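Local coordinates for aldehyde dehydrogenase (Burkholderia vietnamiensis, PDB 5KF0), which probably oxidises aldehydes to carboxylic acids with a nicotinamide dinucleotide as hydride acceptor, and binds NADPH, at residues T204-P207 with K208-S212; E375-G378 with R379-L383; V183-P186 with A187-T190; Q49-D52 with A53-A57. All coordinates share one frame; numbering follows the deposited sequence. Where two conformers were deposited one is given.

Contact 1 of 4, residues T204-P207 with K208-S212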
loop_
_atom_site.group_PDB
_atom_site.type_symbol
_atom_site.label_atom_id
_atom_site.label_comp_id
_atom_site.label_asym_id
_atom_site.label_seq_id
_atom_site.Cartn_x
_atom_site.Cartn_y
_atom_site.Cartn_z
ATOM N N THR A 204 21.302 -4.295 26.099
ATOM C CA THR A 204 20.423 -3.187 25.762
ATOM C C THR A 204 19.508 -2.830 26.928
ATOM O O THR A 204 19.404 -3.549 27.923
ATOM C CB THR A 204 19.562 -3.505 24.541
ATOM O OG1 THR A 204 18.565 -4.470 24.900
ATOM C CG2 THR A 204 20.409 -4.031 23.397
ATOM N N ASN A 205 18.800 -1.713 26.754
ATOM C CA ASN A 205 17.861 -1.163 27.713
ATOM C C ASN A 205 16.474 -1.763 27.629
ATOM O O ASN A 205 15.523 -1.128 28.100
ATOM C CB ASN A 205 17.762 0.352 27.521
ATOM C CG ASN A 205 18.435 1.095 28.627
ATOM O OD1 ASN A 205 18.075 2.226 28.944
ATOM N ND2 ASN A 205 19.424 0.453 29.242
ATOM N N LEU A 206 16.318 -2.949 27.061
ATOM C CA LEU A 206 14.988 -3.527 26.942
ATOM C C LEU A 206 14.367 -3.733 28.319
ATOM O O LEU A 206 15.077 -4.072 29.276
ATOM C CB LEU A 206 15.058 -4.869 26.219
ATOM C CG LEU A 206 15.287 -4.796 24.719
ATOM C CD1 LEU A 206 15.700 -6.173 24.204
ATOM C CD2 LEU A 206 14.010 -4.310 24.036
ATOM N N PRO A 207 13.049 -3.564 28.453
ATOM C CA PRO A 207 12.388 -3.852 29.734
ATOM C C PRO A 207 12.633 -5.295 30.153
ATOM O O PRO A 207 12.674 -6.196 29.319
ATOM C CB PRO A 207 10.905 -3.605 29.431
ATOM C CG PRO A 207 10.882 -2.749 28.194
ATOM C CD PRO A 207 12.114 -3.097 27.418
ATOM N N LYS A 208 12.797 -5.512 31.460
ATOM C CA LYS A 208 13.002 -6.863 31.954
ATOM C C LYS A 208 11.793 -7.732 31.639
ATOM O O LYS A 208 10.640 -7.329 31.852
ATOM C CB LYS A 208 13.268 -6.854 33.459
ATOM C CG LYS A 208 14.657 -6.359 33.813
ATOM C CD LYS A 208 15.700 -6.802 32.789
ATOM C CE LYS A 208 17.133 -6.576 33.268
ATOM N NZ LYS A 208 17.716 -5.297 32.789
ATOM N N GLY A 209 12.065 -8.925 31.100
ATOM C CA GLY A 209 11.045 -9.806 30.576
ATOM C C GLY A 209 10.819 -9.689 29.081
ATOM O O GLY A 209 10.039 -10.475 28.526
ATOM N N ALA A 210 11.463 -8.723 28.416
ATOM C CA ALA A 210 11.355 -8.637 26.962
ATOM C C ALA A 210 11.822 -9.917 26.287
ATOM O O ALA A 210 11.273 -10.299 25.247
ATOM C CB ALA A 210 12.171 -7.452 26.431
ATOM N N PHE A 211 12.818 -10.597 26.847
ATOM C CA PHE A 211 13.264 -11.821 26.197
ATOM C C PHE A 211 13.804 -12.815 27.209
ATOM O O PHE A 211 14.326 -12.445 28.265
ATOM C CB PHE A 211 14.326 -11.532 25.127
ATOM C CG PHE A 211 15.674 -11.160 25.680
ATOM C CD1 PHE A 211 16.658 -12.124 25.834
ATOM C CD2 PHE A 211 15.970 -9.839 26.017
ATOM C CE1 PHE A 211 17.910 -11.785 26.333
ATOM C CE2 PHE A 211 17.231 -9.485 26.508
ATOM C CZ PHE A 211 18.202 -10.464 26.660
ATOM N N SER A 212 13.636 -14.090 26.874
ATOM C CA SER A 212 14.373 -15.187 27.473
ATOM C C SER A 212 14.841 -16.095 26.348
ATOM O O SER A 212 14.143 -16.260 25.343
ATOM C CB SER A 212 13.514 -15.980 28.480
ATOM O OG SER A 212 13.165 -15.173 29.602
#
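Leu206 lays its side chain along the inner side of the bend that follows it, its CB against the methyl CB of Ala210 at 3.9 Å and its CD1 near the Phe211 ring atom CD2 at 4.1 Å. CG of Leu206 lies opposite the carbonyl carbon (chi1 -75°), which sends the branched end past Ala210 to the aromatic side chain. The leucine and phenylalanine side chains cross at about a right angle, and CD1 meets the ring obliquely. The chain reverses here through a type II beta turn, Pro207 to Ala210, placed between helix 192-202 and strand 211-213 at one border of the six-stranded Rossmann-type sheet. Its closing bond runs from Ala210 N to Pro207 O (2.9 Å, N-H...O angle 153°). Gly209 occupies the third position of the turn with a positive phi of 95°, as is usual for glycine in type II turns. The Ala210 methyl lies close to the carbonyl that closes the turn, its CB 3.2 Å from Pro207 O. Asn20 braces the turn from outside, its OD1 accepting the N-H of Gly209. Helix 62-67 contributes Met65, which touches Leu206, Pro207 and Ala210, whereas Phe211 rests on Ala198, Leu201 and Ala202 of helix 192-202. Upstream, Leu206 N makes a weak hydrogen bond of 3.5 Å to Thr204 OG1, a hydroxyl also bonded to Leu201 O.

Contact 2 of 4, residues E375-G378 with R379-L383; sequences EDVG and REQDL
Gln381 N bonds back to Gly378 O at 3.0 Å and so closes a type I beta turn, Gly378 to Gln381, that leads out of strand 368-375 into the short helix 382-385. Gly378 and Val377 are the residues most enclosed by the chain that follows them. The closing bond is nearly straight at the hydrogen (167°), yet the N-H arrives from above the carbonyl plane. Gln381 also occupies the N-cap position, so the last residue of the turn is the one from which the helix starts. Its CB and CG lie beside the same carbonyl oxygen, with CB 3.4 Å from Gly378 O.

Glu380 folds back over the glycine. Its CG sits between the backbone N and the carbonyl carbon (chi1 83°), and a further bend at chi2 brings OE2 to 3.4 Å from Gly378 CA, so that the carboxylate oxygen lies against the glycine backbone.

Val377 uses both methyls: CG1 lies 4.1 Å from Gln381 CB, and CG2 is 4.4 Å from Leu383 CD2. Leu383 and Val377 both continue onto Ile394 of strand 392-398, while helix 338-353 supplies Leu344 and Ala351 to Leu383. Arg379 turns outward, and its NE forms a salt bridge with Asp410. The Glu380 carboxylate is tied to the neighbouring amide as well: Gln381 NE2 meets Glu380 OE1 at 3.0 Å, with the acceptor in the amide plane but the nitrogen above the carboxylate plane.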
loop_
_atom_site.group_PDB
_atom_site.type_symbol
_atom_site.label_atom_id
_atom_site.label_comp_id
_atom_site.label_asym_id
_atom_site.label_seq_id
_atom_site.Cartn_x
_atom_site.Cartn_y
_atom_site.Cartn_z
ATOM N N GLU A 375 20.259 -41.613 -10.523
ATOM C CA GLU A 375 19.174 -41.558 -11.492
ATOM C C GLU A 375 18.330 -42.828 -11.379
ATOM O O GLU A 375 18.606 -43.731 -10.586
ATOM C CB GLU A 375 19.706 -41.327 -12.914
ATOM C CG GLU A 375 20.688 -42.369 -13.430
ATOM C CD GLU A 375 21.249 -42.012 -14.806
ATOM O OE1 GLU A 375 20.845 -40.980 -15.384
ATOM O OE2 GLU A 375 22.093 -42.773 -15.317
ATOM N N ASP A 376 17.232 -42.840 -12.143
ATOM C CA ASP A 376 16.284 -43.959 -12.168
ATOM C C ASP A 376 15.686 -44.236 -10.789
ATOM O O ASP A 376 15.425 -45.385 -10.423
ATOM C CB ASP A 376 16.930 -45.228 -12.747
ATOM C CG ASP A 376 17.406 -45.042 -14.182
ATOM O OD1 ASP A 376 16.756 -44.297 -14.944
ATOM O OD2 ASP A 376 18.429 -45.642 -14.555
ATOM N N VAL A 377 15.446 -43.180 -10.016
ATOM C CA VAL A 377 14.800 -43.314 -8.713
ATOM C C VAL A 377 13.294 -43.287 -8.935
ATOM O O VAL A 377 12.764 -42.309 -9.467
ATOM C CB VAL A 377 15.238 -42.201 -7.749
ATOM C CG1 VAL A 377 14.515 -42.348 -6.416
ATOM C CG2 VAL A 377 16.746 -42.237 -7.547
ATOM N N GLY A 378 12.609 -44.360 -8.549
ATOM C CA GLY A 378 11.165 -44.408 -8.731
ATOM C C GLY A 378 10.467 -43.377 -7.859
ATOM O O GLY A 378 10.865 -43.129 -6.719
ATOM N N ARG A 379 9.400 -42.772 -8.405
ATOM C CA ARG A 379 8.673 -41.735 -7.675
ATOM C C ARG A 379 8.022 -42.250 -6.393
ATOM O O ARG A 379 7.617 -41.434 -5.559
ATOM C CB ARG A 379 7.605 -41.082 -8.571
ATOM C CG ARG A 379 6.494 -42.023 -9.038
ATOM C CD ARG A 379 5.331 -41.277 -9.706
ATOM N NE ARG A 379 4.497 -40.588 -8.723
ATOM C CZ ARG A 379 3.466 -41.136 -8.088
ATOM N NH1 ARG A 379 3.125 -42.401 -8.329
ATOM N NH2 ARG A 379 2.774 -40.422 -7.209
ATOM N N GLU A 380 7.914 -43.567 -6.209
ATOM C CA GLU A 380 7.352 -44.119 -4.984
ATOM C C GLU A 380 8.359 -44.183 -3.838
ATOM O O GLU A 380 7.949 -44.361 -2.689
ATOM C CB GLU A 380 6.804 -45.525 -5.246
ATOM C CG GLU A 380 7.850 -46.651 -5.189
ATOM C CD GLU A 380 8.745 -46.742 -6.428
ATOM O OE1 GLU A 380 9.697 -47.557 -6.405
ATOM O OE2 GLU A 380 8.492 -46.031 -7.429
ATOM N N GLN A 381 9.653 -44.040 -4.126
ATOM C CA GLN A 381 10.701 -44.296 -3.138
ATOM C C GLN A 381 10.752 -43.232 -2.044
ATOM O O GLN A 381 10.516 -42.047 -2.287
ATOM C CB GLN A 381 12.068 -44.350 -3.823
ATOM C CG GLN A 381 12.321 -45.629 -4.600
ATOM C CD GLN A 381 12.294 -46.848 -3.701
ATOM O OE1 GLN A 381 12.989 -46.895 -2.688
ATOM N NE2 GLN A 381 11.464 -47.828 -4.049
ATOM N N ASP A 382 11.127 -43.670 -0.834
ATOM C CA ASP A 382 11.376 -42.730 0.256
ATOM C C ASP A 382 12.385 -41.666 -0.148
ATOM O O ASP A 382 12.242 -40.496 0.221
ATOM C CB ASP A 382 11.878 -43.468 1.498
ATOM C CG ASP A 382 10.794 -44.263 2.191
ATOM O OD1 ASP A 382 9.600 -44.040 1.900
ATOM O OD2 ASP A 382 11.142 -45.115 3.035
ATOM N N LEU A 383 13.427 -42.057 -0.887
ATOM C CA LEU A 383 14.430 -41.087 -1.311
ATOM C C LEU A 383 13.825 -40.005 -2.188
ATOM O O LEU A 383 14.328 -38.878 -2.210
ATOM C CB LEU A 383 15.568 -41.797 -2.052
ATOM C CG LEU A 383 16.796 -40.937 -2.356
ATOM C CD1 LEU A 383 17.529 -40.605 -1.060
ATOM C CD2 LEU A 383 17.728 -41.643 -3.318
#

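Contact 3 of 4, residues V183-P186 with A187-T190. With NDP (NADPH dihydro-nicotinamide-adenine-dinucleotide phosphate), chain E.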
loop_
_atom_site.group_PDB
_atom_site.type_symbol
_atom_site.label_atom_id
_atom_site.label_comp_id
_atom_site.label_asym_id
_atom_site.label_seq_id
_atom_site.Cartn_x
_atom_site.Cartn_y
_atom_site.Cartn_z
ATOM N N VAL A 183 9.975 -15.754 24.217
ATOM C CA VAL A 183 10.803 -16.793 24.813
ATOM C C VAL A 183 11.234 -17.701 23.669
ATOM O O VAL A 183 10.381 -18.285 22.993
ATOM C CB VAL A 183 10.049 -17.596 25.888
ATOM C CG1 VAL A 183 10.998 -18.612 26.550
ATOM C CG2 VAL A 183 9.441 -16.657 26.965
ATOM N N LEU A 184 12.545 -17.807 23.447
ATOM C CA LEU A 184 13.108 -18.588 22.349
ATOM C C LEU A 184 13.729 -19.867 22.894
ATOM O O LEU A 184 14.535 -19.821 23.829
ATOM C CB LEU A 184 14.175 -17.782 21.595
ATOM C CG LEU A 184 15.036 -18.562 20.579
ATOM C CD1 LEU A 184 14.195 -19.061 19.401
ATOM C CD2 LEU A 184 16.215 -17.711 20.077
ATOM N N LYS A 185 13.343 -21.000 22.315
ATOM C CA LYS A 185 13.982 -22.284 22.592
ATOM C C LYS A 185 14.783 -22.690 21.367
ATOM O O LYS A 185 14.198 -23.113 20.356
ATOM C CB LYS A 185 12.950 -23.364 22.926
ATOM C CG LYS A 185 13.600 -24.623 23.519
ATOM C CD LYS A 185 12.751 -25.882 23.299
ATOM C CE LYS A 185 13.011 -26.471 21.907
ATOM N NZ LYS A 185 14.441 -26.943 21.801
ATOM N N PRO A 186 16.102 -22.574 21.390
ATOM C CA PRO A 186 16.903 -23.024 20.254
ATOM C C PRO A 186 16.992 -24.543 20.245
ATOM O O PRO A 186 16.612 -25.220 21.202
ATOM C CB PRO A 186 18.274 -22.390 20.527
ATOM C CG PRO A 186 18.362 -22.431 22.049
ATOM C CD PRO A 186 16.939 -22.148 22.530
ATOM N N ALA A 187 17.526 -25.070 19.146
ATOM C CA ALA A 187 17.805 -26.500 19.080
ATOM C C ALA A 187 18.899 -26.876 20.076
ATOM O O ALA A 187 19.916 -26.186 20.197
ATOM C CB ALA A 187 18.236 -26.896 17.667
ATOM N N SER A 188 18.683 -27.986 20.795
ATOM C CA SER A 188 19.629 -28.388 21.835
ATOM C C SER A 188 20.978 -28.765 21.243
ATOM O O SER A 188 22.009 -28.653 21.925
ATOM C CB SER A 188 19.062 -29.559 22.641
ATOM O OG SER A 188 17.839 -29.207 23.271
ATOM N N ARG A 189 20.995 -29.236 19.993
ATOM C CA ARG A 189 22.262 -29.551 19.345
ATOM C C ARG A 189 23.052 -28.299 18.993
ATOM O O ARG A 189 24.275 -28.389 18.818
ATOM C CB ARG A 189 22.022 -30.393 18.081
ATOM C CG ARG A 189 21.741 -31.887 18.372
ATOM C CD ARG A 189 21.224 -32.620 17.131
ATOM N NE ARG A 189 19.908 -32.136 16.716
ATOM C CZ ARG A 189 19.254 -32.528 15.623
ATOM N NH1 ARG A 189 19.774 -33.431 14.802
ATOM N NH2 ARG A 189 18.076 -32.006 15.345
ATOM N N THR A 190 22.381 -27.143 18.865
ATOM C CA THR A 190 23.017 -25.898 18.416
ATOM C C THR A 190 22.480 -24.697 19.190
ATOM O O THR A 190 21.902 -23.776 18.601
ATOM C CB THR A 190 22.797 -25.682 16.913
ATOM O OG1 THR A 190 21.387 -25.573 16.640
ATOM C CG2 THR A 190 23.389 -26.822 16.073
HETATM P PA NDP E . 13.235 -30.767 14.518
HETATM O O1A NDP E . 11.788 -30.763 14.156
HETATM O O2A NDP E . 13.748 -32.161 14.879
HETATM O O5B NDP E . 13.557 -29.776 15.718
HETATM C C5B NDP E . 13.290 -28.367 15.508
HETATM C C4B NDP E . 13.091 -27.707 16.846
HETATM O O4B NDP E . 11.861 -28.181 17.440
HETATM C C3B NDP E . 14.190 -27.991 17.879
HETATM O O3B NDP E . 14.386 -26.855 18.717
HETATM C C2B NDP E . 13.569 -29.131 18.686
HETATM O O2B NDP E . 14.079 -29.265 20.029
HETATM C C1B NDP E . 12.137 -28.631 18.749
HETATM N N9A NDP E . 11.158 -29.648 19.111
HETATM C C8A NDP E . 11.002 -30.909 18.598
HETATM N N7A NDP E . 9.978 -31.563 19.097
HETATM C C5A NDP E . 9.428 -30.670 20.003
HETATM C C6A NDP E . 8.310 -30.748 20.857
HETATM N N6A NDP E . 7.529 -31.830 20.969
HETATM N N1A NDP E . 8.025 -29.667 21.617
HETATM C C2A NDP E . 8.810 -28.591 21.530
HETATM N N3A NDP E . 9.892 -28.402 20.769
HETATM C C4A NDP E . 10.147 -29.487 20.025
HETATM O O3 NDP E . 14.072 -30.182 13.301
HETATM P PN NDP E . 15.633 -30.031 13.033
HETATM O O1N NDP E . 16.255 -29.242 14.126
HETATM O O2N NDP E . 16.182 -31.419 12.818
HETATM O O5D NDP E . 15.727 -29.192 11.692
HETATM C C5D NDP E . 15.525 -29.725 10.373
HETATM C C4D NDP E . 14.101 -29.462 9.951
HETATM O O4D NDP E . 13.832 -28.034 9.980
HETATM C C3D NDP E . 13.814 -29.931 8.523
HETATM O O3D NDP E . 12.551 -30.575 8.397
HETATM C C2D NDP E . 13.882 -28.624 7.735
HETATM O O2D NDP E . 13.206 -28.604 6.483
HETATM C C1D NDP E . 13.276 -27.651 8.736
HETATM N N1N NDP E . 13.682 -26.299 8.368
HETATM C C2N NDP E . 12.761 -25.351 7.990
HETATM C C3N NDP E . 13.117 -24.150 7.492
HETATM C C7N NDP E . 12.119 -23.095 7.166
HETATM O O7N NDP E . 12.455 -21.912 7.321
HETATM N N7N NDP E . 10.940 -23.451 6.660
HETATM C C4N NDP E . 14.548 -23.855 7.217
HETATM C C5N NDP E . 15.442 -24.790 7.959
HETATM C C6N NDP E . 14.998 -25.946 8.417
HETATM P P2B NDP E . 15.411 -30.169 20.346
HETATM O O1X NDP E . 16.011 -30.569 19.050
HETATM O O2X NDP E . 16.226 -29.267 21.225
HETATM O O3X NDP E . 14.935 -31.358 21.153
HETATM O O HOH W 1 17.698 -26.368 23.442
#
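Lys185 NZ and Ser188 do not bond to each other across this bend but converge on one phosphate oxygen of NADPH, O2X of the 2'-phosphate on the adenosine ribose. The bend joins strand 182-185 of the Rossmann-type sheet to helix 192-202, through a type I beta turn from Ala187 to Thr190. Ser188 grips O2X twice, with its backbone N at 2.8 Å and with OG at 2.6 Å. OG lies on the backbone-N side of its residue (chi1 -60°), which lets both donors face the same oxygen.

The lysine chain runs extended and then bends at chi3 and chi4. NZ thereby reaches NADPH O2X at 3.0 Å, the bridging O2B and the ribose O3B, as well as Pro186 O at 2.8 Å and Ala216 O; five acceptors divide three N-H groups, so some must share a hydrogen. Its positive charge probably helps to offset the negative charge of the phosphate, consistent with a site able to accept NADP(H). Pro186 O receives a second donor, a water that also donates to Ser188 OG and so bridges the two segments. Farther along the cofactor, Arg189 NH2 donates to pyrophosphate oxygen O2N at 3.2 Å, with O2N at the guanidinium edge and near its plane.

Contact 4 of 4, residues Q49-D52 with A53-A57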
loop_
_atom_site.group_PDB
_atom_site.type_symbol
_atom_site.label_atom_id
_atom_site.label_comp_id
_atom_site.label_asym_id
_atom_site.label_seq_id
_atom_site.Cartn_x
_atom_site.Cartn_y
_atom_site.Cartn_z
ATOM N N GLN A 49 10.323 -25.142 35.438
ATOM C CA GLN A 49 10.152 -23.997 36.332
ATOM C C GLN A 49 10.784 -22.746 35.747
ATOM O O GLN A 49 10.249 -21.641 35.902
ATOM C CB GLN A 49 10.756 -24.287 37.704
ATOM C CG GLN A 49 9.907 -25.182 38.565
ATOM C CD GLN A 49 9.682 -26.534 37.927
ATOM O OE1 GLN A 49 10.626 -27.290 37.697
ATOM N NE2 GLN A 49 8.429 -26.827 37.597
ATOM N N ALA A 50 11.939 -22.894 35.102
ATOM C CA ALA A 50 12.561 -21.746 34.451
ATOM C C ALA A 50 11.727 -21.275 33.269
ATOM O O ALA A 50 11.603 -20.065 33.033
ATOM C CB ALA A 50 13.985 -22.094 34.005
ATOM N N ILE A 51 11.146 -22.215 32.514
ATOM C CA ILE A 51 10.295 -21.839 31.384
ATOM C C ILE A 51 9.064 -21.096 31.886
ATOM O O ILE A 51 8.694 -20.041 31.357
ATOM C CB ILE A 51 9.904 -23.084 30.566
ATOM C CG1 ILE A 51 11.145 -23.726 29.945
ATOM C CG2 ILE A 51 8.907 -22.709 29.454
ATOM C CD1 ILE A 51 10.899 -25.153 29.431
ATOM N N ASP A 52 8.430 -21.626 32.933
ATOM C CA ASP A 52 7.270 -20.954 33.509
ATOM C C ASP A 52 7.619 -19.552 34.002
ATOM O O ASP A 52 6.853 -18.605 33.784
ATOM C CB ASP A 52 6.690 -21.783 34.650
ATOM C CG ASP A 52 5.588 -21.051 35.370
ATOM O OD1 ASP A 52 4.501 -20.919 34.783
ATOM O OD2 ASP A 52 5.814 -20.582 36.506
ATOM N N ALA A 53 8.769 -19.394 34.668
ATOM C CA ALA A 53 9.173 -18.066 35.129
ATOM C C ALA A 53 9.395 -17.122 33.954
ATOM O O ALA A 53 9.067 -15.932 34.035
ATOM C CB ALA A 53 10.441 -18.160 35.986
ATOM N N ALA A 54 9.959 -17.635 32.857
ATOM C CA ALA A 54 10.180 -16.813 31.674
ATOM C C ALA A 54 8.861 -16.339 31.082
ATOM O O ALA A 54 8.754 -15.188 30.634
ATOM C CB ALA A 54 10.972 -17.604 30.633
ATOM N N ILE A 55 7.858 -17.223 31.044
ATOM C CA ILE A 55 6.556 -16.840 30.497
ATOM C C ILE A 55 5.905 -15.777 31.375
ATOM O O ILE A 55 5.328 -14.803 30.873
ATOM C CB ILE A 55 5.647 -18.075 30.344
ATOM C CG1 ILE A 55 6.280 -19.088 29.382
ATOM C CG2 ILE A 55 4.243 -17.663 29.848
ATOM C CD1 ILE A 55 5.582 -20.437 29.391
ATOM N N GLY A 56 5.983 -15.942 32.695
ATOM C CA GLY A 56 5.407 -14.940 33.580
ATOM C C GLY A 56 6.084 -13.593 33.430
ATOM O O GLY A 56 5.428 -12.545 33.450
ATOM N N ALA A 57 7.406 -13.601 33.253
ATOM C CA ALA A 57 8.127 -12.354 33.035
ATOM C C ALA A 57 7.744 -11.726 31.701
ATOM O O ALA A 57 7.655 -10.497 31.591
ATOM C CB ALA A 57 9.635 -12.598 33.105
#
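Asp52 and Gly56 share one of four successive backbone hydrogen bonds of regular alpha-helical i to i+4 type: Gly56 N donates to Asp52 O at 3.0 Å. The others run from Ala53 N to Gln49 O, from Ala54 N to Ala50 O (2.9 Å) and from Ile55 N to Ile51 O. The Asp52 carboxylate points off the helix, its CG opposite the backbone N (chi1 174°), and OD1 forms a salt bridge with Arg229. Nearer the helix start, Asp47 OD1 accepts the N-H of Ala50.

Packing between successive turns is carried by Ile51 and Ile55. CG2 of Ile51 comes to 4.0 Å from CD1 of Ile55, and the two side chains cross obliquely. Both isoleucines have CG1 on the backbone-N side. In Ile55 this lays the branch over the preceding turn, with CG1 3.3 Å from Ile51 O and CD1 alongside it. The alanine methyls fit close to the helix backbone: Ala54 CB is 3.4 Å from Ile51 O, and Ala53 CB is 3.5 Å from Gln49 O.

These residues belong to helix 48-60, which packs on helix 222-226, on the loop that follows that helix, and on strand 13-18. Ile51 meets Leu223 and Phe224 of helix 222-226, and Ile55 packs on Asp227, Arg229 and Phe230 in the loop after it. On strand 13-18, Ala50 touches Tyr16 and Ala54 touches Leu18.

How the contacts relate
Contacts 1, 3 and 4 form a cluster, with centres 14 to 18 Å apart. Contacts 1 and 3 share the six-stranded sheet, in which strands 211-213 and 182-185 are neighbours: Ser212 O lies 2.9 Å from Leu184 N, probably a hydrogen bond. Helix 48-60 touches both, with Ala54 CB 3.4 Å from Ser212 OG and Ala54 O near Val183 CG2. Contact 3 alone of the four holds residues of the NADPH pocket, while in contact 4 the Ile51 side chain is about 9 Å from the cofactor. Contact 2 stands apart, its centre 50 Å from that of contact 1 and its nearest atoms about 18 Å from those of contact 3.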